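PDB 4DF3: fibrillarin-like rRNA/tRNA 2'-O-methyltransferase from Aeropyrum pernix, which probably transfers methyl groups from bound S-adenosylmethionine to ribose 2'-hydroxyls of rRNA and tRNA at positions chosen by a guide RNA. Local coordinates for residues D11-V16 against A65-L70; V19-G24 against R43-N48; R53-Y58 against S96-P101; A153-A156 against A162-V165; G176-A181 against K202-G207. The protein carries 2 engineered substitutions. All blocks are in the same frame, centred on the assembly; numbering follows the deposited sequence.

Contact 1. Residues D11-V16 against A65-L70; sequences DRWRGV and ALLKGL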
# COMPACT_ATOMS: atom_id res chain seq x y z
N ASP A 11 -17.00 1.33 -7.91
CA ASP A 11 -17.17 1.99 -9.23
C ASP A 11 -15.91 2.65 -9.74
O ASP A 11 -15.69 2.78 -11.00
CB ASP A 11 -18.31 3.00 -9.22
CG ASP A 11 -19.66 2.31 -9.14
OD1 ASP A 11 -19.87 1.30 -9.87
OD2 ASP A 11 -20.48 2.77 -8.32
N ARG A 12 -15.03 2.99 -8.81
CA ARG A 12 -13.78 3.69 -9.20
C ARG A 12 -12.47 2.96 -8.82
O ARG A 12 -11.46 3.04 -9.57
CB ARG A 12 -13.78 5.04 -8.53
CG ARG A 12 -14.91 5.94 -9.04
CD ARG A 12 -15.05 7.22 -8.26
NE ARG A 12 -15.53 7.09 -6.89
CZ ARG A 12 -14.75 7.31 -5.84
NH1 ARG A 12 -13.47 7.65 -6.05
NH2 ARG A 12 -15.23 7.22 -4.62
N TRP A 13 -12.47 2.30 -7.64
CA TRP A 13 -11.25 1.55 -7.17
C TRP A 13 -11.34 0.16 -7.78
O TRP A 13 -11.90 -0.77 -7.18
CB TRP A 13 -11.18 1.45 -5.66
CG TRP A 13 -11.53 2.71 -4.90
CD1 TRP A 13 -11.25 3.98 -5.29
CD2 TRP A 13 -12.05 2.81 -3.57
NE1 TRP A 13 -11.64 4.88 -4.32
CE2 TRP A 13 -12.13 4.20 -3.25
CE3 TRP A 13 -12.50 1.88 -2.63
CZ2 TRP A 13 -12.64 4.65 -2.06
CZ3 TRP A 13 -13.03 2.32 -1.43
CH2 TRP A 13 -13.11 3.73 -1.15
N ARG A 14 -10.81 0.02 -8.99
CA ARG A 14 -10.89 -1.25 -9.73
C ARG A 14 -10.14 -2.32 -8.92
O ARG A 14 -9.08 -2.04 -8.43
CB ARG A 14 -10.23 -1.11 -11.09
CG ARG A 14 -10.99 -0.23 -12.07
CD ARG A 14 -10.66 -0.68 -13.54
NE ARG A 14 -11.14 0.29 -14.52
CZ ARG A 14 -12.24 0.15 -15.25
NH1 ARG A 14 -13.00 -0.97 -15.13
NH2 ARG A 14 -12.57 1.11 -16.09
N GLY A 15 -10.67 -3.55 -8.85
CA GLY A 15 -10.00 -4.65 -8.11
C GLY A 15 -10.35 -4.63 -6.60
O GLY A 15 -9.84 -5.44 -5.80
N VAL A 16 -11.12 -3.64 -6.19
CA VAL A 16 -11.59 -3.50 -4.83
C VAL A 16 -13.10 -3.69 -4.87
O VAL A 16 -13.76 -3.15 -5.78
CB VAL A 16 -11.23 -2.14 -4.18
CG1 VAL A 16 -11.70 -2.14 -2.66
CG2 VAL A 16 -9.63 -1.90 -4.29
N ALA A 65 -6.63 4.80 3.66
CA ALA A 65 -6.60 6.02 2.86
C ALA A 65 -7.80 6.06 1.90
O ALA A 65 -8.40 7.15 1.69
CB ALA A 65 -5.31 6.18 2.12
N LEU A 66 -8.17 4.89 1.36
CA LEU A 66 -9.34 4.86 0.42
C LEU A 66 -10.62 5.21 1.17
O LEU A 66 -11.40 6.03 0.71
CB LEU A 66 -9.50 3.45 -0.22
CG LEU A 66 -8.32 3.10 -1.15
CD1 LEU A 66 -8.49 1.60 -1.63
CD2 LEU A 66 -8.31 3.98 -2.39
N LEU A 67 -10.77 4.62 2.35
CA LEU A 67 -12.01 4.81 3.12
C LEU A 67 -12.09 6.23 3.70
O LEU A 67 -13.18 6.70 4.03
CB LEU A 67 -12.14 3.76 4.23
CG LEU A 67 -12.33 2.30 3.78
CD1 LEU A 67 -12.60 1.38 4.92
CD2 LEU A 67 -13.40 2.23 2.73
N LYS A 68 -10.92 6.91 3.82
CA LYS A 68 -10.88 8.31 4.22
C LYS A 68 -10.98 9.31 3.03
O LYS A 68 -10.76 10.52 3.18
CB LYS A 68 -9.60 8.55 5.07
CG LYS A 68 -9.68 7.86 6.48
CD LYS A 68 -10.95 8.12 7.29
CE LYS A 68 -11.20 9.63 7.50
NZ LYS A 68 -10.02 10.28 8.21
N GLY A 69 -11.13 8.80 1.83
CA GLY A 69 -11.45 9.67 0.66
C GLY A 69 -10.27 9.98 -0.24
O GLY A 69 -10.30 10.92 -1.04
N LEU A 70 -9.20 9.17 -0.17
CA LEU A 70 -8.14 9.36 -1.14
C LEU A 70 -8.79 9.42 -2.57
O LEU A 70 -9.70 8.67 -2.91
CB LEU A 70 -7.13 8.15 -1.02
CG LEU A 70 -6.03 8.16 -2.11
CD1 LEU A 70 -5.11 9.34 -2.01
CD2 LEU A 70 -5.16 6.90 -2.04
O HOH W 1 -11.68 7.71 -4.43
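Trp-13 lays its indole against Leu-66, and the contact can be followed outward from its CB. With chi1 at -43°, CG stands beside the backbone N, which carries the ring across to the helix. On the five-membered ring, NE1 passes Leu-66 CD2 at 4.0 Å and also donates to a water lying in the ring plane, 2.8 Å from NE1. That water gives a hydrogen to Leu-70 O at 2.7 Å, linking the indole N-H to the backbone beyond the helix. Farther out, Leu-66 CB sits over the face of the six-membered ring, 3.7 Å from its centroid, in a CH-pi contact. At the far rim CZ2 comes 3.3 Å from Leu-66 O, while Leu-67 CD2 meets CH2 at the ring edge. Cutting the indole back to an alanine is likely to uncover Leu-66 and leave the water without the indole N-H. A broad flat residue with one polar edge suits a buried place beside a helix end. A beta turn thus meets a helix terminus: a type II turn from Trp-13 to Val-16, with Gly-15 at positive phi, and a Schellman motif at Gly-69 that ends helix 61-67.

Contact 2. Residues V19-G24 against R43-N48; sequences VELEDG and RIFRYN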
# COMPACT_ATOMS: atom_id res chain seq x y z
N VAL A 19 -18.39 -4.93 0.11
CA VAL A 19 -18.97 -6.15 0.69
C VAL A 19 -20.02 -5.71 1.73
O VAL A 19 -19.69 -4.97 2.64
CB VAL A 19 -17.88 -7.07 1.35
CG1 VAL A 19 -18.51 -8.29 2.10
CG2 VAL A 19 -16.85 -7.53 0.32
N GLU A 20 -21.27 -6.18 1.62
CA GLU A 20 -22.22 -5.87 2.66
C GLU A 20 -22.41 -7.09 3.54
O GLU A 20 -22.74 -8.18 3.04
CB GLU A 20 -23.57 -5.46 2.05
CG GLU A 20 -24.69 -5.32 3.11
CD GLU A 20 -25.88 -4.54 2.59
OE1 GLU A 20 -25.82 -4.02 1.44
OE2 GLU A 20 -26.85 -4.43 3.35
N LEU A 21 -22.26 -6.92 4.85
CA LEU A 21 -22.44 -8.05 5.78
C LEU A 21 -23.91 -8.19 6.23
O LEU A 21 -24.76 -7.39 5.83
CB LEU A 21 -21.46 -8.00 6.95
CG LEU A 21 -19.98 -7.68 6.68
CD1 LEU A 21 -19.22 -7.47 7.98
CD2 LEU A 21 -19.25 -8.80 5.89
N GLU A 22 -24.20 -9.26 6.99
CA GLU A 22 -25.56 -9.51 7.55
C GLU A 22 -26.37 -8.26 7.99
O GLU A 22 -27.57 -8.14 7.67
CB GLU A 22 -25.43 -10.47 8.72
CG GLU A 22 -24.69 -11.80 8.42
CD GLU A 22 -24.99 -12.81 9.48
OE1 GLU A 22 -25.46 -12.37 10.55
OE2 GLU A 22 -24.81 -14.05 9.26
N ASP A 23 -25.70 -7.35 8.70
CA ASP A 23 -26.38 -6.22 9.39
C ASP A 23 -26.48 -4.94 8.56
O ASP A 23 -26.84 -3.85 9.07
CB ASP A 23 -25.65 -5.93 10.70
CG ASP A 23 -24.14 -5.81 10.54
OD1 ASP A 23 -23.60 -6.03 9.45
OD2 ASP A 23 -23.47 -5.48 11.54
N GLY A 24 -26.13 -5.06 7.28
CA GLY A 24 -26.03 -3.92 6.42
C GLY A 24 -24.73 -3.12 6.51
O GLY A 24 -24.60 -2.16 5.74
N ARG A 43 -10.48 -11.94 7.26
CA ARG A 43 -11.62 -12.78 7.04
C ARG A 43 -11.74 -12.96 5.54
O ARG A 43 -11.27 -12.10 4.78
CB ARG A 43 -12.83 -12.12 7.65
CG ARG A 43 -12.64 -12.00 9.13
CD ARG A 43 -13.82 -11.50 9.81
NE ARG A 43 -14.30 -10.26 9.23
CZ ARG A 43 -15.49 -9.73 9.51
NH1 ARG A 43 -16.33 -10.37 10.33
NH2 ARG A 43 -15.84 -8.59 8.96
N ILE A 44 -12.38 -14.08 5.14
CA ILE A 44 -12.52 -14.51 3.74
C ILE A 44 -14.01 -14.69 3.48
O ILE A 44 -14.75 -15.15 4.35
CB ILE A 44 -11.70 -15.77 3.43
CG1 ILE A 44 -10.21 -15.43 3.21
CG2 ILE A 44 -12.08 -16.36 2.09
CD1 ILE A 44 -9.54 -14.96 4.35
N PHE A 45 -14.43 -14.26 2.29
CA PHE A 45 -15.81 -14.30 1.85
C PHE A 45 -15.84 -15.07 0.53
O PHE A 45 -14.91 -14.97 -0.24
CB PHE A 45 -16.30 -12.85 1.51
CG PHE A 45 -15.96 -11.80 2.52
CD1 PHE A 45 -16.47 -11.86 3.81
CD2 PHE A 45 -15.20 -10.67 2.16
CE1 PHE A 45 -16.25 -10.83 4.75
CE2 PHE A 45 -14.90 -9.64 3.11
CZ PHE A 45 -15.40 -9.70 4.39
N ARG A 46 -16.95 -15.79 0.25
CA ARG A 46 -17.24 -16.36 -1.06
C ARG A 46 -18.53 -15.80 -1.62
O ARG A 46 -19.55 -15.69 -0.91
CB ARG A 46 -17.36 -17.92 -1.04
CG ARG A 46 -16.02 -18.62 -0.85
CD ARG A 46 -16.16 -20.20 -0.87
NE ARG A 46 -16.86 -20.69 -2.07
CZ ARG A 46 -16.26 -20.99 -3.23
NH1 ARG A 46 -14.93 -20.90 -3.35
NH2 ARG A 46 -16.99 -21.44 -4.26
N TYR A 47 -18.49 -15.40 -2.88
CA TYR A 47 -19.67 -14.88 -3.59
C TYR A 47 -19.54 -15.20 -5.05
O TYR A 47 -18.45 -14.98 -5.65
CB TYR A 47 -19.76 -13.37 -3.40
CG TYR A 47 -21.12 -12.79 -3.73
CD1 TYR A 47 -22.16 -12.88 -2.83
CD2 TYR A 47 -21.32 -12.11 -4.93
CE1 TYR A 47 -23.41 -12.33 -3.12
CE2 TYR A 47 -22.52 -11.55 -5.23
CZ TYR A 47 -23.58 -11.70 -4.32
OH TYR A 47 -24.82 -11.13 -4.63
N ASN A 48 -20.62 -15.74 -5.65
CA ASN A 48 -20.65 -16.07 -7.10
C ASN A 48 -19.46 -16.95 -7.41
O ASN A 48 -18.84 -16.83 -8.44
CB ASN A 48 -20.70 -14.81 -8.02
CG ASN A 48 -22.08 -14.07 -7.97
OD1 ASN A 48 -22.20 -12.88 -8.34
ND2 ASN A 48 -23.08 -14.75 -7.51
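Arg-43 NH2, against which Leu-21 CD1 rests at 3.7 Å, is held by a salt bridge to Glu-54 OE2 on the adjoining strand 50-54. The arginine chain bends at chi3 (-53°), turning its guanidinium to that carboxylate while Leu-21 packs against the terminal nitrogen. An arginine suits this border, since it can neutralise the glutamate while its end still packs against a leucine methyl.

Two residues on, in strand 44-47, is Phe-45, whose ring takes the larger share of the apolar contact. Val-19 CG1 stands over the centre of one face, 4.0 Å from the ring centroid and only 10° off the normal, which makes a clear CH-pi contact. The valine's second methyl, CG2, lies above the same face but outside the ring, 4.0 Å from both Phe-45 CD2 and CE2. Leu-21 comes across at about a right angle, bringing CD2 to 3.8 Å from Phe-45 CE1. The forked ends of valine and leucine thus give several methyls to one aromatic ring. Beyond Leu-21 the chain reverses in a type I turn closed by Gly-24 N to Leu-21 O, and Gly-24 takes up the positive phi that follows.

Strands 16-21 and 44-47 are not neighbours: 26-31 and 50-54 lie between them in the sheet order. That Phe-45 nevertheless reaches Val-19, with Val-4 touching both, is consistent with a strongly curled five-stranded antiparallel sheet, the N-terminal part of the fibrillarin fold.

Contact 3. Residues R53-Y58 against S96-P101; sequences REWNAY and SDIIGP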
# COMPACT_ATOMS: atom_id res chain seq x y z
N ARG A 53 -10.88 -11.46 0.00
CA ARG A 53 -10.16 -11.34 1.23
C ARG A 53 -10.55 -9.94 1.78
O ARG A 53 -10.29 -8.94 1.11
CB ARG A 53 -8.64 -11.33 0.98
CG ARG A 53 -7.99 -12.62 0.41
CD ARG A 53 -6.50 -12.36 0.08
NE ARG A 53 -5.80 -11.94 1.22
CZ ARG A 53 -5.00 -10.88 1.29
NH1 ARG A 53 -4.70 -10.11 0.23
NH2 ARG A 53 -4.42 -10.68 2.43
N GLU A 54 -11.11 -9.89 2.98
CA GLU A 54 -11.37 -8.60 3.59
C GLU A 54 -10.07 -7.74 3.68
O GLU A 54 -9.04 -8.23 4.08
CB GLU A 54 -12.00 -8.76 4.98
CG GLU A 54 -12.34 -7.46 5.62
CD GLU A 54 -12.93 -7.69 7.04
OE1 GLU A 54 -12.24 -8.21 7.90
OE2 GLU A 54 -14.12 -7.45 7.26
N TRP A 55 -10.16 -6.48 3.28
CA TRP A 55 -9.08 -5.57 3.35
C TRP A 55 -9.37 -4.64 4.55
O TRP A 55 -10.04 -3.61 4.41
CB TRP A 55 -8.95 -4.80 2.06
CG TRP A 55 -7.62 -4.03 1.92
CD1 TRP A 55 -6.59 -4.02 2.79
CD2 TRP A 55 -7.22 -3.26 0.79
NE1 TRP A 55 -5.55 -3.23 2.28
CE2 TRP A 55 -5.92 -2.75 1.06
CE3 TRP A 55 -7.83 -2.95 -0.45
CZ2 TRP A 55 -5.22 -1.96 0.18
CZ3 TRP A 55 -7.14 -2.12 -1.35
CH2 TRP A 55 -5.84 -1.61 -1.01
N ASN A 56 -8.80 -4.98 5.69
CA ASN A 56 -9.23 -4.31 6.95
C ASN A 56 -8.44 -3.00 7.09
O ASN A 56 -7.22 -3.04 7.22
CB ASN A 56 -8.81 -5.23 8.10
CG ASN A 56 -9.21 -4.69 9.47
OD1 ASN A 56 -9.78 -3.58 9.60
ND2 ASN A 56 -8.97 -5.50 10.51
N ALA A 57 -9.11 -1.84 7.02
CA ALA A 57 -8.44 -0.59 7.05
C ALA A 57 -7.77 -0.32 8.40
O ALA A 57 -6.92 0.57 8.52
CB ALA A 57 -9.46 0.53 6.71
N TYR A 58 -8.16 -1.07 9.45
CA TYR A 58 -7.48 -0.92 10.74
C TYR A 58 -6.18 -1.65 10.78
O TYR A 58 -5.45 -1.45 11.74
CB TYR A 58 -8.34 -1.44 11.95
CG TYR A 58 -9.51 -0.50 12.23
CD1 TYR A 58 -9.33 0.66 12.99
CD2 TYR A 58 -10.80 -0.78 11.72
CE1 TYR A 58 -10.38 1.57 13.32
CE2 TYR A 58 -11.89 0.14 12.00
CZ TYR A 58 -11.67 1.30 12.83
OH TYR A 58 -12.70 2.22 13.11
N SER A 96 -0.92 -7.23 -4.27
CA SER A 96 -0.68 -8.45 -5.08
C SER A 96 -2.00 -8.95 -5.69
O SER A 96 -2.04 -9.25 -6.90
CB SER A 96 0.03 -9.55 -4.22
OG SER A 96 -0.14 -10.84 -4.78
N ASP A 97 -3.10 -8.97 -4.87
CA ASP A 97 -4.40 -9.30 -5.45
C ASP A 97 -4.79 -8.41 -6.66
O ASP A 97 -5.29 -8.91 -7.65
CB ASP A 97 -5.52 -9.23 -4.40
CG ASP A 97 -5.43 -10.36 -3.37
OD1 ASP A 97 -4.80 -11.43 -3.64
OD2 ASP A 97 -6.05 -10.19 -2.28
N ILE A 98 -4.65 -7.09 -6.49
CA ILE A 98 -5.11 -6.11 -7.51
C ILE A 98 -4.29 -6.17 -8.76
O ILE A 98 -4.84 -6.22 -9.87
CB ILE A 98 -5.09 -4.68 -6.89
CG1 ILE A 98 -6.15 -4.65 -5.77
CG2 ILE A 98 -5.44 -3.58 -7.90
CD1 ILE A 98 -5.94 -3.44 -4.83
N ILE A 99 -2.98 -6.21 -8.57
CA ILE A 99 -2.07 -6.17 -9.74
C ILE A 99 -2.10 -7.43 -10.55
O ILE A 99 -1.82 -7.38 -11.76
CB ILE A 99 -0.59 -5.81 -9.38
CG1 ILE A 99 0.11 -6.92 -8.63
CG2 ILE A 99 -0.55 -4.45 -8.65
CD1 ILE A 99 1.53 -6.48 -8.05
N GLY A 100 -2.45 -8.55 -9.90
CA GLY A 100 -2.63 -9.84 -10.61
C GLY A 100 -1.30 -10.46 -11.03
O GLY A 100 -0.24 -9.97 -10.68
N PRO A 101 -1.36 -11.59 -11.77
CA PRO A 101 -0.15 -12.39 -12.12
C PRO A 101 0.94 -11.69 -12.94
O PRO A 101 2.13 -12.09 -12.83
CB PRO A 101 -0.73 -13.55 -12.93
CG PRO A 101 -1.94 -12.96 -13.60
CD PRO A 101 -2.58 -12.13 -12.41
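Arg-53 and Asp-97 are joined by a single hydrogen bond: NH1 of the arginine donates to OD2 of the aspartate at 2.9 Å, with an N-H...O angle of 162°. The acceptor lies almost in the guanidinium plane, yet the two flat groups stand 73° apart, and NH1 reaches OD2 from above the carboxylate plane. This salt bridge is therefore not a side-by-side pairing. The bend at chi3 (58°) turns the guanidinium so that NH1 meets OD2; Arg-53 CD itself lies 3.2 Å from Asp-97 OD2. Beside the bridge, Ile-98 CD1 touches Trp-55 CZ3 at 3.9 Å, the side chains crossing at about a right angle; a slim methyl end suits a place against the six-membered part of the indole.

The contact ties strand 50-54 of the N-terminal antiparallel sheet to helix 90-99, whose first turn holds the S-adenosylmethionine-binding residues Thr-90 and Thr-91, in the Rossmann-like methyltransferase fold. The Trp-55 side chain comes about 5 Å from that of Thr-91.

Further out, both charged groups are shared among several partners, as befits buried ions. Asp-97 OD2 is also bonded to Thr-30 OG1, and OD1 meets Leu-33 N and Arg-125 NH1. Arg-53 NE pairs with Glu-42 OE2 and NH2 with Ser-93 OG, which fixes the rotation of the guanidinium. Trp-55 is stacked on His-94. An Asx turn, Tyr-58 N to Asn-56 OD1, leads the chain on toward helix 61-67.

Contact 4. Residues A153-A156 against A162-V165; sequences ADVA and AIVV. With SAM (S-adenosylmethionine), chain C.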
# COMPACT_ATOMS: atom_id res chain seq x y z
N ALA A 153 5.59 3.80 0.18
CA ALA A 153 6.62 3.92 1.24
C ALA A 153 5.95 3.97 2.58
O ALA A 153 5.12 4.84 2.82
CB ALA A 153 7.52 5.15 1.02
N ASP A 154 6.35 3.05 3.45
CA ASP A 154 5.90 3.06 4.84
C ASP A 154 7.01 2.49 5.71
O ASP A 154 6.87 1.40 6.22
CB ASP A 154 4.62 2.22 4.98
CG ASP A 154 3.98 2.33 6.40
OD1 ASP A 154 3.06 1.53 6.69
OD2 ASP A 154 4.44 3.16 7.23
N VAL A 155 8.14 3.19 5.81
CA VAL A 155 9.27 2.59 6.62
C VAL A 155 9.30 3.03 8.11
O VAL A 155 10.11 2.49 8.92
CB VAL A 155 10.63 2.80 6.00
CG1 VAL A 155 10.72 2.00 4.64
CG2 VAL A 155 10.97 4.33 5.85
N ALA A 156 8.40 3.94 8.46
CA ALA A 156 8.28 4.42 9.86
C ALA A 156 9.64 4.94 10.36
O ALA A 156 10.13 4.52 11.42
CB ALA A 156 7.75 3.30 10.79
N ALA A 162 13.27 11.95 1.92
CA ALA A 162 14.60 11.81 1.26
C ALA A 162 14.83 10.39 0.75
O ALA A 162 15.36 10.23 -0.33
CB ALA A 162 15.75 12.21 2.25
N ILE A 163 14.38 9.39 1.52
CA ILE A 163 14.52 7.97 1.09
C ILE A 163 13.65 7.77 -0.15
O ILE A 163 14.07 7.12 -1.16
CB ILE A 163 14.08 7.01 2.20
CG1 ILE A 163 15.01 7.19 3.41
CG2 ILE A 163 13.95 5.51 1.67
CD1 ILE A 163 14.56 6.39 4.60
N VAL A 164 12.41 8.29 -0.06
CA VAL A 164 11.50 8.23 -1.24
C VAL A 164 12.10 8.86 -2.48
O VAL A 164 12.06 8.22 -3.57
CB VAL A 164 10.13 8.83 -0.94
CG1 VAL A 164 9.27 9.05 -2.22
CG2 VAL A 164 9.39 7.89 0.12
N VAL A 165 12.63 10.09 -2.34
CA VAL A 165 13.16 10.78 -3.54
C VAL A 165 14.30 10.00 -4.17
O VAL A 165 14.40 9.90 -5.40
CB VAL A 165 13.53 12.24 -3.16
CG1 VAL A 165 14.39 12.88 -4.20
CG2 VAL A 165 12.20 13.03 -2.93
N SAM C . 3.77 -1.34 5.05
CA SAM C . 3.44 -2.38 6.06
C SAM C . 1.95 -2.69 5.92
O SAM C . 1.15 -1.80 5.56
OXT SAM C . 1.54 -3.82 6.15
CB SAM C . 3.73 -1.91 7.53
CG SAM C . 5.16 -1.41 7.53
SD SAM C . 5.97 -1.31 9.15
CE SAM C . 5.12 0.23 9.57
C5' SAM C . 7.61 -0.62 8.68
C4' SAM C . 8.62 -1.69 8.24
O4' SAM C . 9.74 -1.13 7.56
C3' SAM C . 9.23 -2.54 9.34
O3' SAM C . 8.91 -3.89 8.98
C2' SAM C . 10.73 -2.19 9.39
O2' SAM C . 11.54 -3.32 9.67
C1' SAM C . 10.99 -1.71 7.97
N9 SAM C . 12.01 -0.64 7.85
C8 SAM C . 12.29 0.44 8.69
N7 SAM C . 13.34 1.16 8.13
C5 SAM C . 13.72 0.56 6.99
C6 SAM C . 14.68 0.88 6.05
N6 SAM C . 15.55 1.96 6.15
N1 SAM C . 14.69 -0.01 4.99
C2 SAM C . 13.91 -1.13 4.76
N3 SAM C . 12.95 -1.42 5.72
C4 SAM C . 12.90 -0.59 6.80
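Val-155 sets CG1 anti to the carbonyl carbon (chi1 -65°), which leaves CG2 between the backbone N and the carbonyl carbon, and by this turn one methyl faces Ile-163 while the other faces the cofactor. CG2 meets Ile-163 CD1 at 4.3 Å; CG1 lies 4.0 Å from C4 of the S-adenosylmethionine adenine. A beta-branched residue suits such a place because its two arms serve two neighbours. On Val-164, CG2 stands beside the backbone N and comes to 3.4 Å from Ala-153 CB, tighter than usual for two carbons, so even a small side chain at Ala-153 fills the gap to the helix.

Asp-154 faces the other way, toward the methionine part of the cofactor. Its OD1 accepts a weak bond from the amino N of S-adenosylmethionine at 3.4 Å and is paired with Lys-61 NZ, while OD2 lies 3.8 Å from CE, the methyl to be transferred. The backbone follows the ligand too, Val-155 O coming within 3.0 Å of its C8. Replacing Asp-154 by an alanine is likely to leave Lys-61 without its mate and the amino group of the cofactor less firmly placed.

Ala-153 closes strand 148-153, next to strand 176-183 and, on the other flank, strand 80-84, with which Asp-154 shares a backbone bond. The binding loop then runs into helix 160-171, which folds back against the strand end, Ile-163 reaching on to Leu-84 and the binding residue Ala-135.

Contact 5. Residues G176-A181 against K202-G207; sequences GYMLMA and KTLMDG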
# COMPACT_ATOMS: atom_id res chain seq x y z
N GLY A 176 4.89 8.05 -12.74
CA GLY A 176 4.61 7.03 -11.74
C GLY A 176 4.02 7.66 -10.47
O GLY A 176 4.32 8.80 -10.18
N TYR A 177 3.20 6.92 -9.75
CA TYR A 177 2.63 7.44 -8.52
C TYR A 177 3.50 7.15 -7.30
O TYR A 177 4.26 6.19 -7.28
CB TYR A 177 1.26 6.81 -8.31
CG TYR A 177 1.16 5.29 -8.31
CD1 TYR A 177 1.32 4.55 -7.13
CD2 TYR A 177 0.92 4.56 -9.56
CE1 TYR A 177 1.20 3.18 -7.10
CE2 TYR A 177 0.80 3.15 -9.53
CZ TYR A 177 0.97 2.47 -8.31
OH TYR A 177 0.83 1.09 -8.27
N MET A 178 3.36 7.98 -6.28
CA MET A 178 4.12 7.79 -5.04
C MET A 178 3.13 7.93 -3.92
O MET A 178 2.40 8.96 -3.83
CB MET A 178 5.18 8.93 -4.93
CG MET A 178 6.27 8.77 -3.82
SD MET A 178 5.57 8.90 -2.17
CE MET A 178 5.01 10.56 -2.20
N LEU A 179 2.99 6.87 -3.12
CA LEU A 179 2.14 6.93 -1.94
C LEU A 179 3.06 6.77 -0.76
O LEU A 179 3.87 5.83 -0.68
CB LEU A 179 1.15 5.76 -1.96
CG LEU A 179 0.02 5.90 -3.01
CD1 LEU A 179 -0.60 4.47 -3.25
CD2 LEU A 179 -1.07 6.91 -2.51
N MET A 180 2.95 7.71 0.16
CA MET A 180 3.85 7.74 1.37
C MET A 180 3.01 7.89 2.68
O MET A 180 2.22 8.82 2.81
CB MET A 180 4.94 8.84 1.31
CG MET A 180 5.97 8.64 2.46
SD MET A 180 7.24 9.93 2.35
CE MET A 180 6.57 11.32 3.20
N ALA A 181 3.09 6.91 3.56
CA ALA A 181 2.52 7.06 4.90
C ALA A 181 3.46 7.93 5.74
O ALA A 181 4.64 7.59 5.94
CB ALA A 181 2.39 5.68 5.56
N LYS A 202 8.16 19.35 1.58
CA LYS A 202 9.01 20.18 0.74
C LYS A 202 10.09 19.31 0.07
O LYS A 202 10.45 19.52 -1.07
CB LYS A 202 9.67 21.30 1.58
CG LYS A 202 10.59 22.23 0.75
CD LYS A 202 10.82 23.56 1.57
CE LYS A 202 11.67 24.63 0.87
NZ LYS A 202 13.02 24.14 0.51
N THR A 203 10.57 18.32 0.80
CA THR A 203 11.58 17.37 0.27
C THR A 203 11.00 16.65 -0.94
O THR A 203 11.67 16.48 -1.95
CB THR A 203 12.03 16.43 1.42
OG1 THR A 203 12.64 17.23 2.44
CG2 THR A 203 13.04 15.40 0.96
N LEU A 204 9.72 16.26 -0.86
CA LEU A 204 9.10 15.58 -1.97
C LEU A 204 9.02 16.54 -3.15
O LEU A 204 9.35 16.17 -4.27
CB LEU A 204 7.68 15.05 -1.60
CG LEU A 204 7.73 13.97 -0.51
CD1 LEU A 204 6.29 13.56 -0.07
CD2 LEU A 204 8.44 12.68 -1.04
N MET A 205 8.58 17.77 -2.88
CA MET A 205 8.34 18.76 -3.94
C MET A 205 9.66 19.17 -4.56
O MET A 205 9.76 19.21 -5.79
CB MET A 205 7.63 19.99 -3.38
CG MET A 205 6.36 19.63 -2.66
SD MET A 205 5.31 21.04 -2.25
CE MET A 205 6.23 22.05 -1.08
N ASP A 206 10.65 19.42 -3.72
CA ASP A 206 12.04 19.66 -4.21
C ASP A 206 12.60 18.48 -5.02
O ASP A 206 13.52 18.68 -5.82
CB ASP A 206 13.06 20.02 -3.08
CG ASP A 206 12.80 21.40 -2.46
OD1 ASP A 206 12.01 22.20 -3.03
OD2 ASP A 206 13.35 21.63 -1.35
N GLY A 207 12.08 17.26 -4.78
CA GLY A 207 12.46 16.08 -5.58
C GLY A 207 11.67 15.88 -6.86
O GLY A 207 11.80 14.85 -7.49
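Leu-204 reaches from its helix to two methionines of one strand, and its CD1 is touched by both: Met-178 CE at 3.9 Å and Met-180 CE at 4.0 Å. The two get there differently. Met-178 curls, with chi2 at -68° and chi3 turned the same way, so that its methyl swings back across the leucine at about a right angle and also nears CD2. Met-180 runs straight through chi2 (179°) and bends only at the last bond, arriving obliquely. Long, unbranched and flexible, methionine suits the space between a strand and a helix whose nearest CA atoms lie 9.7 Å apart. On the helix itself, Lys-202 NZ bonds Asp-206 OD2 at 3.1 Å, a salt bridge one turn apart on the syn side of the carboxylate.

Strand 176-183 lies between strands 148-153 and 224-229 in the sheet. Helix 160-171 packs beside helix 195-206, Val-164 touching both methionines and Ala-161 meeting Thr-203.

All five contacts are buried at heart, though exposed Leu-67 in contact 1 and partly exposed Arg-43 in contact 2 reach the border. Contact 2 stays inside the N-terminal sheet, about 35 Å between centres from contact 4. Contacts 1 and 3 both join the N-terminal part to helices of the methyltransferase fold, and they touch where Trp-55 meets Val-16 and Leu-66. Contacts 4 and 5 hold neighbouring strands, with Ala-153 probably bonded to Leu-179 and Ala-181 through the backbone. Chemistry follows place: across contact 5 only methyl groups meet, contact 3 pairs buried charges, contacts 1 and 2 use aromatic faces, and contact 4 adds the cofactor.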